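Local coordinates for protein type IV pilin structural subunit (Pseudomonas aeruginosa, PDB 3JYZ) that serves as the structural subunit of the type IV pilus, a filament that bacteria such as this one typically use for surface attachment and twitching motility, at residues 19-24 with 41-46; 68-73 with 88-93; 93-98 with 114-119. One frame throughout, in Å; residues are numbered along the deposited sequence.

Interaction 1. Residues 19-24 with 41-46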
# COMPACT_ATOMS: atom_id res chain seq x y z
N GLU A 19 -7.95 -1.29 2.30
CA GLU A 19 -8.95 -0.58 1.51
C GLU A 19 -9.50 0.69 2.19
O GLU A 19 -9.69 1.71 1.53
CB GLU A 19 -10.09 -1.52 1.09
CG GLU A 19 -9.70 -2.48 -0.02
CD GLU A 19 -9.23 -1.76 -1.29
OE1 GLU A 19 -9.76 -0.67 -1.60
OE2 GLU A 19 -8.34 -2.30 -1.99
N PRO A 20 -9.77 0.64 3.50
CA PRO A 20 -10.27 1.87 4.13
C PRO A 20 -9.24 3.01 4.13
O PRO A 20 -9.62 4.19 4.19
CB PRO A 20 -10.60 1.43 5.56
CG PRO A 20 -10.86 -0.03 5.45
CD PRO A 20 -9.89 -0.52 4.40
N ALA A 21 -7.95 2.69 4.07
CA ALA A 21 -6.93 3.72 3.97
C ALA A 21 -6.97 4.38 2.60
O ALA A 21 -6.85 5.61 2.49
CB ALA A 21 -5.54 3.13 4.25
N LYS A 22 -7.13 3.58 1.55
CA LYS A 22 -7.29 4.13 0.20
C LYS A 22 -8.51 5.04 0.15
O LYS A 22 -8.46 6.13 -0.45
CB LYS A 22 -7.46 3.00 -0.82
CG LYS A 22 -6.22 2.14 -1.01
CD LYS A 22 -6.47 1.14 -2.13
CE LYS A 22 -5.26 0.29 -2.42
NZ LYS A 22 -5.58 -0.68 -3.51
N LEU A 23 -9.60 4.61 0.76
CA LEU A 23 -10.83 5.39 0.78
C LEU A 23 -10.62 6.70 1.51
O LEU A 23 -11.03 7.76 1.02
CB LEU A 23 -11.96 4.60 1.43
CG LEU A 23 -13.34 5.27 1.40
CD1 LEU A 23 -13.76 5.58 -0.04
CD2 LEU A 23 -14.37 4.39 2.10
N MSE A 24 -9.98 6.65 2.68
CA MSE A 24 -9.71 7.86 3.45
C MSE A 24 -8.86 8.86 2.67
O MSE A 24 -9.10 10.06 2.70
CB MSE A 24 -9.03 7.54 4.79
CG MSE A 24 -8.57 8.79 5.56
SE MSE A 24 -7.72 8.39 7.29
CE MSE A 24 -9.26 7.49 8.14
N THR A 41 -1.79 11.29 9.68
CA THR A 41 -1.85 11.26 11.14
C THR A 41 -3.06 10.49 11.64
O THR A 41 -2.95 9.66 12.55
CB THR A 41 -1.86 12.69 11.69
OG1 THR A 41 -0.61 13.31 11.36
CG2 THR A 41 -2.03 12.68 13.20
N THR A 42 -4.22 10.76 11.05
CA THR A 42 -5.46 10.10 11.46
C THR A 42 -5.37 8.59 11.27
O THR A 42 -5.68 7.82 12.19
CB THR A 42 -6.64 10.64 10.63
OG1 THR A 42 -6.76 12.05 10.86
CG2 THR A 42 -7.94 9.94 11.02
N TRP A 43 -4.95 8.17 10.09
CA TRP A 43 -4.85 6.74 9.81
C TRP A 43 -3.88 6.03 10.77
O TRP A 43 -4.21 5.00 11.36
CB TRP A 43 -4.41 6.46 8.36
CG TRP A 43 -4.30 4.99 8.14
CD1 TRP A 43 -3.17 4.23 8.23
CD2 TRP A 43 -5.37 4.10 7.87
NE1 TRP A 43 -3.48 2.91 8.01
CE2 TRP A 43 -4.83 2.80 7.79
CE3 TRP A 43 -6.75 4.27 7.68
CZ2 TRP A 43 -5.62 1.68 7.53
CZ3 TRP A 43 -7.53 3.16 7.42
CH2 TRP A 43 -6.96 1.87 7.35
N ASN A 44 -2.68 6.58 10.89
CA ASN A 44 -1.61 5.91 11.63
C ASN A 44 -1.91 5.77 13.12
O ASN A 44 -1.37 4.89 13.77
CB ASN A 44 -0.26 6.61 11.42
CG ASN A 44 0.32 6.37 10.04
OD1 ASN A 44 1.26 7.05 9.62
ND2 ASN A 44 -0.23 5.40 9.34
N GLN A 45 -2.81 6.61 13.65
CA GLN A 45 -3.13 6.57 15.08
C GLN A 45 -4.02 5.39 15.43
O GLN A 45 -4.05 4.96 16.58
CB GLN A 45 -3.77 7.89 15.53
CG GLN A 45 -2.82 9.03 15.30
CD GLN A 45 -3.16 10.31 16.01
OE1 GLN A 45 -2.27 11.00 16.53
NE2 GLN A 45 -4.45 10.66 16.03
N GLN A 46 -4.70 4.87 14.43
CA GLN A 46 -5.59 3.72 14.60
C GLN A 46 -4.86 2.50 15.09
O GLN A 46 -3.71 2.42 14.92
CB GLN A 46 -6.29 3.40 13.26
CG GLN A 46 -7.15 4.54 12.74
CD GLN A 46 -7.70 4.31 11.37
OE1 GLN A 46 -8.49 5.06 10.91
NE2 GLN A 46 -7.27 3.26 10.73
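Trp43 and Met24 carry most of this helix-to-helix contact, with Ala21 against one face of the indole. The two helical segments run nearly antiparallel, at 160°, and their axes approach no closer than 10.9 Å, a wide spacing that the large indole bridges. CG of Trp43 lies anti to the backbone N (chi1 179°), and the ring lies against the backbone of 20-21. Ala21 CB sits over one face of the six-membered ring, 3.4 Å from its centroid and only 5° off the normal, a well-formed CH-pi contact. Ala21 N comes within 3.4 Å of Trp43 CZ3, so backbone as well as methyl lies close to the ring. The opposite face, toward the rim, is met by NE2 of Gln46, which is bonded to Gly51 O, so the ring is sandwiched between a methyl and an amide nitrogen.

Met24, modelled as selenomethionine, reaches the partner helix with its end bent. Its SE lies 4.0 Å from Trp43 CB, and its CE is 4.0 Å from Thr42 CG2 and 3.8 Å from Gln46 OE1, the latter pair meeting tip to tip. CE also lies at the edge of the indole, near its plane. The contact thus joins helix 4-28 to helix 33-49, while Trp43 NE1 donates to Val60 O and the indole touches Met62, both on strand 57-62.

Interaction 2. Residues 68-73 with 88-93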
# COMPACT_ATOMS: atom_id res chain seq x y z
N GLY A 68 1.78 9.37 1.39
CA GLY A 68 0.60 8.57 1.11
C GLY A 68 0.92 7.11 0.80
O GLY A 68 0.01 6.29 0.63
N VAL A 69 2.21 6.78 0.74
CA VAL A 69 2.62 5.40 0.47
C VAL A 69 2.33 4.49 1.67
O VAL A 69 2.69 4.82 2.80
CB VAL A 69 4.10 5.31 0.10
CG1 VAL A 69 4.55 3.84 -0.00
CG2 VAL A 69 4.35 6.03 -1.22
N ILE A 70 1.67 3.36 1.43
CA ILE A 70 1.27 2.46 2.50
C ILE A 70 2.17 1.22 2.55
O ILE A 70 2.40 0.57 1.54
CB ILE A 70 -0.19 1.98 2.30
CG1 ILE A 70 -1.16 3.15 2.42
CG2 ILE A 70 -0.55 0.87 3.30
CD1 ILE A 70 -2.59 2.84 1.98
N THR A 71 2.66 0.89 3.74
CA THR A 71 3.39 -0.36 3.93
C THR A 71 2.54 -1.30 4.75
O THR A 71 2.09 -0.96 5.85
CB THR A 71 4.72 -0.12 4.68
OG1 THR A 71 5.52 0.78 3.92
CG2 THR A 71 5.47 -1.44 4.87
N ILE A 72 2.29 -2.49 4.20
CA ILE A 72 1.62 -3.54 4.95
C ILE A 72 2.69 -4.51 5.43
O ILE A 72 3.46 -5.05 4.62
CB ILE A 72 0.64 -4.31 4.08
CG1 ILE A 72 -0.36 -3.37 3.43
CG2 ILE A 72 -0.06 -5.39 4.91
CD1 ILE A 72 -1.23 -4.06 2.39
N THR A 73 2.74 -4.72 6.74
CA THR A 73 3.66 -5.67 7.35
C THR A 73 2.88 -6.86 7.85
O THR A 73 1.93 -6.71 8.61
CB THR A 73 4.43 -5.00 8.51
OG1 THR A 73 5.18 -3.89 8.00
CG2 THR A 73 5.38 -6.01 9.18
N LEU A 88 4.42 -5.58 1.87
CA LEU A 88 3.96 -5.08 0.59
C LEU A 88 3.90 -3.55 0.66
O LEU A 88 3.64 -2.98 1.73
CB LEU A 88 2.57 -5.62 0.27
CG LEU A 88 2.43 -7.11 0.01
CD1 LEU A 88 0.97 -7.45 -0.32
CD2 LEU A 88 3.37 -7.54 -1.13
N ILE A 89 4.12 -2.91 -0.48
CA ILE A 89 4.04 -1.46 -0.59
C ILE A 89 2.90 -1.09 -1.54
O ILE A 89 2.81 -1.64 -2.64
CB ILE A 89 5.34 -0.86 -1.13
CG1 ILE A 89 6.56 -1.36 -0.35
CG2 ILE A 89 5.26 0.67 -1.13
CD1 ILE A 89 6.54 -1.02 1.11
N LEU A 90 2.04 -0.17 -1.12
CA LEU A 90 0.99 0.37 -1.98
C LEU A 90 1.31 1.84 -2.23
O LEU A 90 1.33 2.64 -1.30
CB LEU A 90 -0.40 0.24 -1.33
CG LEU A 90 -0.76 -1.13 -0.75
CD1 LEU A 90 -2.19 -1.14 -0.18
CD2 LEU A 90 -0.60 -2.24 -1.77
N SER A 91 1.54 2.19 -3.50
CA SER A 91 1.99 3.53 -3.86
C SER A 91 0.90 4.22 -4.68
O SER A 91 0.48 3.70 -5.72
CB SER A 91 3.28 3.44 -4.68
OG SER A 91 4.32 2.81 -3.94
N PRO A 92 0.43 5.39 -4.22
CA PRO A 92 -0.67 6.10 -4.91
C PRO A 92 -0.21 7.13 -5.94
O PRO A 92 0.83 7.78 -5.79
CB PRO A 92 -1.40 6.81 -3.77
CG PRO A 92 -0.35 7.02 -2.71
CD PRO A 92 0.75 5.99 -2.92
N TYR A 93 -1.02 7.28 -6.99
CA TYR A 93 -0.77 8.24 -8.07
C TYR A 93 -2.06 8.93 -8.43
O TYR A 93 -3.14 8.36 -8.31
CB TYR A 93 -0.24 7.51 -9.32
CG TYR A 93 1.07 6.82 -9.06
CD1 TYR A 93 1.12 5.61 -8.38
CD2 TYR A 93 2.27 7.40 -9.47
CE1 TYR A 93 2.33 4.99 -8.13
CE2 TYR A 93 3.49 6.79 -9.21
CZ TYR A 93 3.51 5.58 -8.54
OH TYR A 93 4.72 4.95 -8.28
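The antiparallel ladder in which Ile70 faces Leu90 and Ile72 faces Leu88 joins two inner strands of the pilin sheet, 70-74 and 87-95. Both are hydrogen-bonded pairs, and each closes a ring of two bonds. For the first, Ile70 N donates to Leu90 O and Leu90 N to Ile70 O, both at 2.8 Å and with angles at hydrogen of 170° and 172°. For the second, Ile72 N lies 2.9 Å from Leu88 O, and Leu88 N lies 3.0 Å from Ile72 O. Between them Thr71 and Ile89 form the non-hydrogen-bonded pair, where CA-H groups of Thr71 and Ile89 point at Leu88 O and Ile70 O.

On the face that carries Ile70, Ile72, Leu88 and Leu90, Ile72 crosses Leu90 obliquely, CD1 to CD1 at 4.0 Å. On the other face, Ile89 makes two distinct contacts. Its CG2 presses against Val69 CG1 at 3.4 Å, tighter than usual for two carbons. Its chi2 of -61° bends CD1 round to lie 3.5 Å from Thr71 OG1, the two side chains lying side by side and pointing the same way. Ahead of strand 70-74, the carbonyl of Gly68 is met by Pro92 CG of the partner strand, 3.4 Å from its O.

The apolar face is covered by helix 4-28, with Leu15 on Ile72, Ala18 on Leu90 and Ala21 on Ile70. The chemistry is therefore divided: the buried backbone amides and carbonyls of Ile70, Ile72, Leu88 and Leu90 satisfy one another in four short bonds, while the side chains on the face toward the helix make apolar contacts, with Trp117 and Cys119 of strand 114-120 also reaching Ile70 and Leu90.

Interaction 3. Residues 93-98 with 114-119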
# COMPACT_ATOMS: atom_id res chain seq x y z
N TYR A 93 -1.02 7.28 -6.99
CA TYR A 93 -0.77 8.24 -8.07
C TYR A 93 -2.06 8.93 -8.43
O TYR A 93 -3.14 8.36 -8.31
CB TYR A 93 -0.24 7.51 -9.32
CG TYR A 93 1.07 6.82 -9.06
CD1 TYR A 93 1.12 5.61 -8.38
CD2 TYR A 93 2.27 7.40 -9.47
CE1 TYR A 93 2.33 4.99 -8.13
CE2 TYR A 93 3.49 6.79 -9.21
CZ TYR A 93 3.51 5.58 -8.54
OH TYR A 93 4.72 4.95 -8.28
N ILE A 94 -1.97 10.17 -8.88
CA ILE A 94 -3.13 10.82 -9.46
C ILE A 94 -3.06 10.75 -10.97
O ILE A 94 -2.02 11.04 -11.57
CB ILE A 94 -3.29 12.28 -8.99
CG1 ILE A 94 -3.92 12.29 -7.59
CG2 ILE A 94 -4.19 13.06 -9.95
CD1 ILE A 94 -3.88 13.61 -6.90
N ASN A 95 -4.16 10.30 -11.56
CA ASN A 95 -4.35 10.17 -12.99
C ASN A 95 -5.23 11.32 -13.48
O ASN A 95 -6.39 11.41 -13.10
CB ASN A 95 -5.04 8.84 -13.27
CG ASN A 95 -5.55 8.73 -14.69
OD1 ASN A 95 -5.03 9.36 -15.59
ND2 ASN A 95 -6.58 7.90 -14.88
N ASP A 96 -4.66 12.19 -14.31
CA ASP A 96 -5.41 13.33 -14.83
C ASP A 96 -6.11 13.03 -16.15
O ASP A 96 -6.64 13.93 -16.80
CB ASP A 96 -4.48 14.55 -14.97
CG ASP A 96 -3.48 14.41 -16.11
OD1 ASP A 96 -3.41 13.33 -16.73
OD2 ASP A 96 -2.76 15.39 -16.39
N GLY A 97 -6.11 11.76 -16.55
CA GLY A 97 -6.73 11.35 -17.79
C GLY A 97 -5.62 10.91 -18.72
O GLY A 97 -5.80 9.99 -19.52
N ASN A 98 -4.47 11.57 -18.61
CA ASN A 98 -3.39 11.42 -19.58
C ASN A 98 -2.07 10.92 -19.00
O ASN A 98 -1.30 10.23 -19.69
CB ASN A 98 -3.11 12.76 -20.26
CG ASN A 98 -4.29 13.24 -21.09
OD1 ASN A 98 -4.87 14.29 -20.81
ND2 ASN A 98 -4.64 12.49 -22.13
N THR A 114 -8.23 11.09 -10.62
CA THR A 114 -8.57 9.95 -9.79
C THR A 114 -7.28 9.30 -9.28
O THR A 114 -6.20 9.53 -9.82
CB THR A 114 -9.40 8.93 -10.58
OG1 THR A 114 -8.82 8.76 -11.87
CG2 THR A 114 -10.83 9.44 -10.75
N ILE A 115 -7.40 8.50 -8.23
CA ILE A 115 -6.23 7.91 -7.59
C ILE A 115 -6.04 6.45 -8.00
O ILE A 115 -6.95 5.64 -7.90
CB ILE A 115 -6.32 8.02 -6.06
CG1 ILE A 115 -6.53 9.49 -5.67
CG2 ILE A 115 -5.08 7.42 -5.40
CD1 ILE A 115 -6.64 9.73 -4.17
N ASP A 116 -4.83 6.15 -8.48
CA ASP A 116 -4.46 4.80 -8.89
C ASP A 116 -3.43 4.28 -7.90
O ASP A 116 -2.59 5.04 -7.41
CB ASP A 116 -3.85 4.80 -10.29
CG ASP A 116 -4.82 5.27 -11.36
OD1 ASP A 116 -6.05 5.16 -11.16
OD2 ASP A 116 -4.34 5.73 -12.42
N TRP A 117 -3.48 2.98 -7.61
CA TRP A 117 -2.55 2.38 -6.67
C TRP A 117 -1.75 1.26 -7.32
O TRP A 117 -2.31 0.42 -8.04
CB TRP A 117 -3.32 1.82 -5.48
CG TRP A 117 -3.91 2.86 -4.59
CD1 TRP A 117 -5.14 3.45 -4.71
CD2 TRP A 117 -3.32 3.42 -3.42
NE1 TRP A 117 -5.34 4.35 -3.69
CE2 TRP A 117 -4.23 4.35 -2.88
CE3 TRP A 117 -2.09 3.23 -2.77
CZ2 TRP A 117 -3.95 5.09 -1.73
CZ3 TRP A 117 -1.82 3.96 -1.62
CH2 TRP A 117 -2.75 4.88 -1.12
N ALA A 118 -0.45 1.28 -7.07
CA ALA A 118 0.45 0.21 -7.47
C ALA A 118 0.84 -0.61 -6.25
O ALA A 118 1.19 -0.05 -5.21
CB ALA A 118 1.70 0.80 -8.12
N CYS A 119 0.75 -1.94 -6.37
CA CYS A 119 1.20 -2.81 -5.29
C CYS A 119 2.50 -3.48 -5.68
O CYS A 119 2.60 -4.04 -6.77
CB CYS A 119 0.16 -3.88 -4.98
SG CYS A 119 0.67 -4.97 -3.61
O HOH W 1 -8.78 10.32 -14.14
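Asn95 and Thr114 pair at the outer end of an antiparallel ladder between strand 87-95 and strand 114-120 of the pilin sheet. Asn95 N donates to Thr114 O at 2.8 Å, and Thr114 N returns a bond of 3.1 Å to Asn95 O. Two residues inward, Tyr93 and Asp116 form a second hydrogen-bonded pair, with Ile94 opposite Ile115 between them.

The side chain of Asn95 rises from the face shared with Thr114 and Asp116, and the carboxylate of Asp116 comes across to it. Its CB lies 3.3 Å from Asp116 OD2, an atom that also forms a salt bridge with Arg100 NE. CG is anti to the backbone N (chi1 167°) and lies 4.0 Å from the same OD2, with the amide and carboxylate planes turned 40° apart. The two tip atoms then part company. OD1 reaches forward along its own chain to accept from Gly97 N at 2.8 Å, an Asx turn in which the donor stands 57° out of the carbonyl plane. ND2 instead runs beside the Thr114 side chain, 3.8 Å from OG1, which is proximity without a hydrogen bond. The Asx turn holds OD1 toward the 96-98 turn, where the strand ends; Asp96 makes a second such turn, its OD1 accepting from Asn98 N.

On the same face farther in, Tyr93 sends its OH to Thr133 O and sets its ring edge against Asp116 O. At the outer end a single water bridges the strands, 2.8 Å from Asn95 O, to which it donates, and 2.8 Å from Thr114 OG1.

Overall arrangement
Interactions 2 and 3 are successive parts of one sheet: they share Tyr93 and strand 87-95, their centres lie 13 Å apart, and Ser91 N probably bonds to Ala118 O at 2.8 Å. Interaction 1 lies on the helical side. Its centre is 12 Å from that of interaction 2, and Ala21 CB touches Ile70 CD1 at 3.7 Å. Although 18 Å separates the centres of interactions 1 and 3, Lys22 spans the gap, its CG 3.5 Å from Trp117 CE2, and it forms a cation-pi contact with that indole. Cys119, at the end of 114-119, packs against Leu90 and is disulfide-bonded to Cys149, tying the sheet to the C-terminal region.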